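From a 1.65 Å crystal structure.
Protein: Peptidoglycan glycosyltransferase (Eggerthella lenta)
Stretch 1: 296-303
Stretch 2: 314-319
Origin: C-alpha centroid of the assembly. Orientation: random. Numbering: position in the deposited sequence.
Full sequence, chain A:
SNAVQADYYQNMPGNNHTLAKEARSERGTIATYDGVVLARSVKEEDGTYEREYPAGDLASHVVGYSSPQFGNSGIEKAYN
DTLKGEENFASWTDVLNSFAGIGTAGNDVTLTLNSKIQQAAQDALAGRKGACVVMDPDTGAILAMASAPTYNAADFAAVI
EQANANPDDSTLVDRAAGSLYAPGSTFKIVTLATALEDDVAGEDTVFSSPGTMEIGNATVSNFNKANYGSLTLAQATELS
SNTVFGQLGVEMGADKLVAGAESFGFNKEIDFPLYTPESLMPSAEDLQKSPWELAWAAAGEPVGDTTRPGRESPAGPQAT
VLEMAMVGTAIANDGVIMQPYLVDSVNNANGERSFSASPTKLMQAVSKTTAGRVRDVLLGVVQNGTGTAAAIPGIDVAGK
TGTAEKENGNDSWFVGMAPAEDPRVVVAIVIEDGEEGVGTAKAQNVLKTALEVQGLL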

ATOM      1  N   TRP A 296     -17.870  -9.921  -7.180  1.00 10.54           N
ATOM      2  CA  TRP A 296     -16.783  -9.052  -7.622  1.00  9.13           C
ATOM      3  C   TRP A 296     -15.963  -8.473  -6.468  1.00  8.77           C
ATOM      4  O   TRP A 296     -14.748  -8.319  -6.581  1.00 10.40           O
ATOM      5  N   ALA A 297     -16.614  -8.151  -5.358  1.00  9.00           N
ATOM      6  CA  ALA A 297     -15.871  -7.646  -4.201  1.00  8.80           C
ATOM      7  C   ALA A 297     -14.873  -8.689  -3.715  1.00  9.43           C
ATOM      8  O   ALA A 297     -13.745  -8.357  -3.325  1.00  9.35           O
ATOM      9  N   ALA A 298     -15.282  -9.955  -3.739  1.00 11.33           N
ATOM     10  CA  ALA A 298     -14.385 -11.031  -3.307  1.00 12.73           C
ATOM     11  C   ALA A 298     -13.167 -11.113  -4.209  1.00 11.82           C
ATOM     12  O   ALA A 298     -12.091 -11.554  -3.784  1.00 10.35           O
ATOM     13  N   ALA A 299     -13.326 -10.672  -5.452  1.00 10.67           N
ATOM     14  CA  ALA A 299     -12.222 -10.661  -6.405  1.00 11.22           C
ATOM     15  C   ALA A 299     -11.510  -9.318  -6.438  1.00 15.74           C
ATOM     16  O   ALA A 299     -10.636  -9.088  -7.281  1.00 19.33           O
ATOM     17  N   GLY A 300     -11.883  -8.419  -5.540  1.00 12.18           N
ATOM     18  CA  GLY A 300     -11.177  -7.156  -5.434  1.00 10.21           C
ATOM     19  C   GLY A 300     -11.683  -5.995  -6.278  1.00 12.97           C
ATOM     20  O   GLY A 300     -11.025  -4.952  -6.335  1.00 13.40           O
ATOM     21  N   GLU A 301     -12.835  -6.148  -6.940  1.00  8.35           N
ATOM     22  CA  GLU A 301     -13.356  -5.069  -7.768  1.00 10.07           C
ATOM     23  C   GLU A 301     -14.572  -4.403  -7.127  1.00 10.71           C
ATOM     24  O   GLU A 301     -15.550  -5.073  -6.793  1.00 13.30           O
ATOM     25  N   PRO A 302     -14.508  -3.079  -6.938  1.00 10.90           N
ATOM     26  CA  PRO A 302     -15.620  -2.325  -6.353  1.00 12.28           C
ATOM     27  C   PRO A 302     -16.659  -1.921  -7.391  1.00 12.69           C
ATOM     28  O   PRO A 302     -16.571  -0.827  -7.955  1.00 18.43           O
ATOM     29  N   VAL A 303     -17.636  -2.787  -7.636  1.00 11.91           N
ATOM     30  CA  VAL A 303     -18.600  -2.541  -8.706  1.00 13.33           C
ATOM     31  C   VAL A 303     -19.932  -1.969  -8.220  1.00 15.85           C
ATOM     32  O   VAL A 303     -20.839  -1.773  -9.024  1.00 16.37           O
ATOM     33  N   PRO A 314     -20.491   2.706   0.832  1.00 16.91           N
ATOM     34  CA  PRO A 314     -19.644   2.925  -0.343  1.00 15.52           C
ATOM     35  C   PRO A 314     -19.478   1.657  -1.166  1.00 14.89           C
ATOM     36  O   PRO A 314     -19.847   0.579  -0.704  1.00 15.68           O
ATOM     37  N   ALA A 315     -18.965   1.802  -2.386  1.00 14.41           N
ATOM     38  CA  ALA A 315     -18.499   0.661  -3.156  1.00 15.16           C
ATOM     39  C   ALA A 315     -17.188   0.197  -2.545  1.00 14.75           C
ATOM     40  O   ALA A 315     -16.468   0.979  -1.922  1.00 14.97           O
ATOM     41  N   GLY A 316     -16.854  -1.069  -2.719  1.00 13.59           N
ATOM     42  CA  GLY A 316     -15.570  -1.522  -2.228  1.00 10.04           C
ATOM     43  C   GLY A 316     -15.275  -2.896  -2.761  1.00 10.36           C
ATOM     44  O   GLY A 316     -16.158  -3.530  -3.335  1.00 12.92           O
ATOM     45  N   PRO A 317     -14.053  -3.376  -2.542  1.00 11.58           N
ATOM     46  CA  PRO A 317     -13.027  -2.671  -1.756  1.00  8.55           C
ATOM     47  C   PRO A 317     -12.355  -1.497  -2.468  1.00 11.56           C
ATOM     48  O   PRO A 317     -12.137  -1.534  -3.682  1.00 11.03           O
ATOM     49  N   GLN A 318     -12.054  -0.455  -1.700  1.00 10.55           N
ATOM     50  CA  GLN A 318     -11.193   0.626  -2.171  1.00  8.65           C
ATOM     51  C   GLN A 318     -10.143   0.787  -1.091  1.00  8.39           C
ATOM     52  O   GLN A 318     -10.472   0.875   0.093  1.00 11.28           O
ATOM     53  N   ALA A 319      -8.883   0.842  -1.490  1.00  8.86           N
ATOM     54  CA  ALA A 319      -7.829   0.823  -0.493  1.00  9.22           C
ATOM     55  C   ALA A 319      -6.727   1.795  -0.844  1.00  7.99           C
ATOM     56  O   ALA A 319      -6.484   2.070  -2.022  1.00  9.89           O
TER

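The most unusual feature of this contact is a cis peptide bond, the one between Gly-316 and Pro-317, set in an interface that contains no hydrogen bond from one stretch to the other. Two prolines do most of the covering: Pro-302 and Pro-317 each lose 69 Å² to the opposing stretch, out of 259 Å² for both sides together. Neither has a backbone NH to offer, and the contact is made largely by ring carbons, alanine methyls, carbonyl oxygens and the CA of Gly-300.

Pro-302 points its CB toward the second stretch, its ring puckered C-gamma endo. Its CB lies 4.2 Å from CB of Ala-315, which points back toward it, and its CG lies 3.5 Å from O of Pro-317. That carbonyl is buried here without a polar partner anywhere in the model, a cost the contact accepts. On the backbone side, CA of Pro-302 approaches O of Gly-316 at 3.3 Å, with an angle of 142° at the hydrogen, a CA-H...O contact and the nearest thing to a polar link between the stretches.

Pro-317 is also C-gamma endo, but its CB leaves sideways, and the ring lies along the turn that follows the helix end. Its CD sits 3.7 Å from O of Ala-297 and 4.1 Å from that residue's CB; its CG is 3.8 Å from CA of Gly-300. The Ala-297 methyl also meets O of Gly-316 at 3.8 Å. The surface receiving the ring is held by the turn's own hydrogen bonds: N of Gly-300 donates to O of Ala-297 at 2.9 Å, and N of Glu-301 to O of Trp-296 at 2.9 Å.

The glycines follow different rules. At Gly-300, phi/psi of 90/8 would jam a CB against the preceding carbonyl oxygen, so the backbone alone calls for glycine; an ideal CB would stand 4.8 Å from CG of Pro-317. At Gly-316 an ideal CB would point away, 5.1 Å from CB of Pro-302, so this contact does not itself exclude one.

The longer side chains contribute little. Gln-318, chi1 m and chi2 t, brings its CG to 4.3 Å from CB of Pro-302. Glu-301 (m, m) and Val-303 (m) direct their CB atoms away, and Trp-296, also m, leads its indole away; the Glu-301 carboxylate and the indole nitrogen find hydrogen bonds elsewhere in the structure. The rule to read here is compact: small methyls and rigid rings fill the space, while the one charged side chain, Glu-301, turns away and is satisfied elsewhere in the structure.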

ATOM      1  CB  TRP A 296     -17.328  -7.930  -8.510  1.00  9.78           C
ATOM      2  CG  TRP A 296     -17.412  -8.324  -9.965  1.00 11.91           C
ATOM      3  CD1 TRP A 296     -18.533  -8.401 -10.737  1.00 12.14           C
ATOM      4  CD2 TRP A 296     -16.318  -8.687 -10.813  1.00 11.62           C
ATOM      5  NE1 TRP A 296     -18.205  -8.779 -12.021  1.00 13.44           N
ATOM      6  CE2 TRP A 296     -16.850  -8.969 -12.088  1.00 13.83           C
ATOM      7  CE3 TRP A 296     -14.941  -8.812 -10.614  1.00 12.08           C
ATOM      8  CZ2 TRP A 296     -16.049  -9.358 -13.160  1.00 16.11           C
ATOM      9  CZ3 TRP A 296     -14.145  -9.204 -11.683  1.00 13.86           C
ATOM     10  CH2 TRP A 296     -14.706  -9.472 -12.936  1.00 14.81           C
ATOM     11  CB  ALA A 297     -16.824  -7.255  -3.068  1.00  9.89           C
ATOM     12  CB  ALA A 298     -15.117 -12.370  -3.272  1.00 13.38           C
ATOM     13  CB  ALA A 299     -12.722 -11.008  -7.792  1.00 12.55           C
ATOM     14  CB  GLU A 301     -13.727  -5.583  -9.163  1.00 12.88           C
ATOM     15  CG  GLU A 301     -12.515  -5.963 -10.021  1.00 16.21           C
ATOM     16  CD  GLU A 301     -11.691  -4.760 -10.469  1.00 22.83           C
ATOM     17  OE1 GLU A 301     -12.107  -3.601 -10.241  1.00 23.56           O
ATOM     18  OE2 GLU A 301     -10.619  -4.981 -11.063  1.00 24.88           O
ATOM     19  CB  PRO A 302     -14.930  -1.090  -5.778  1.00 12.18           C
ATOM     20  CG  PRO A 302     -13.732  -0.874  -6.690  1.00 14.01           C
ATOM     21  CD  PRO A 302     -13.290  -2.263  -7.101  1.00 14.07           C
ATOM     22  CB  VAL A 303     -18.864  -3.825  -9.532  1.00 15.29           C
ATOM     23  CG1 VAL A 303     -17.561  -4.415 -10.048  1.00 15.61           C
ATOM     24  CG2 VAL A 303     -19.617  -4.854  -8.695  1.00 15.96           C
ATOM     25  CB  PRO A 314     -18.289   3.314   0.270  1.00 18.56           C
ATOM     26  CG  PRO A 314     -18.288   2.678   1.601  1.00 18.37           C
ATOM     27  CD  PRO A 314     -19.710   2.755   2.083  1.00 17.67           C
ATOM     28  CB  ALA A 315     -18.289   1.057  -4.618  1.00 16.51           C
ATOM     29  CB  PRO A 317     -11.985  -3.755  -1.509  1.00  8.05           C
ATOM     30  CG  PRO A 317     -12.136  -4.690  -2.695  1.00  8.48           C
ATOM     31  CD  PRO A 317     -13.604  -4.716  -2.971  1.00  8.58           C
ATOM     32  CB  GLN A 318     -11.962   1.930  -2.299  1.00 14.08           C
ATOM     33  CG  GLN A 318     -13.166   1.840  -3.209  1.00 15.14           C
ATOM     34  CD  GLN A 318     -13.877   3.167  -3.330  1.00 19.05           C
ATOM     35  OE1 GLN A 318     -15.053   3.294  -2.984  1.00 23.11           O
ATOM     36  NE2 GLN A 318     -13.166   4.169  -3.821  1.00 16.67           N
ATOM     37  CB  ALA A 319      -7.246  -0.579  -0.379  1.00 10.73           C
TER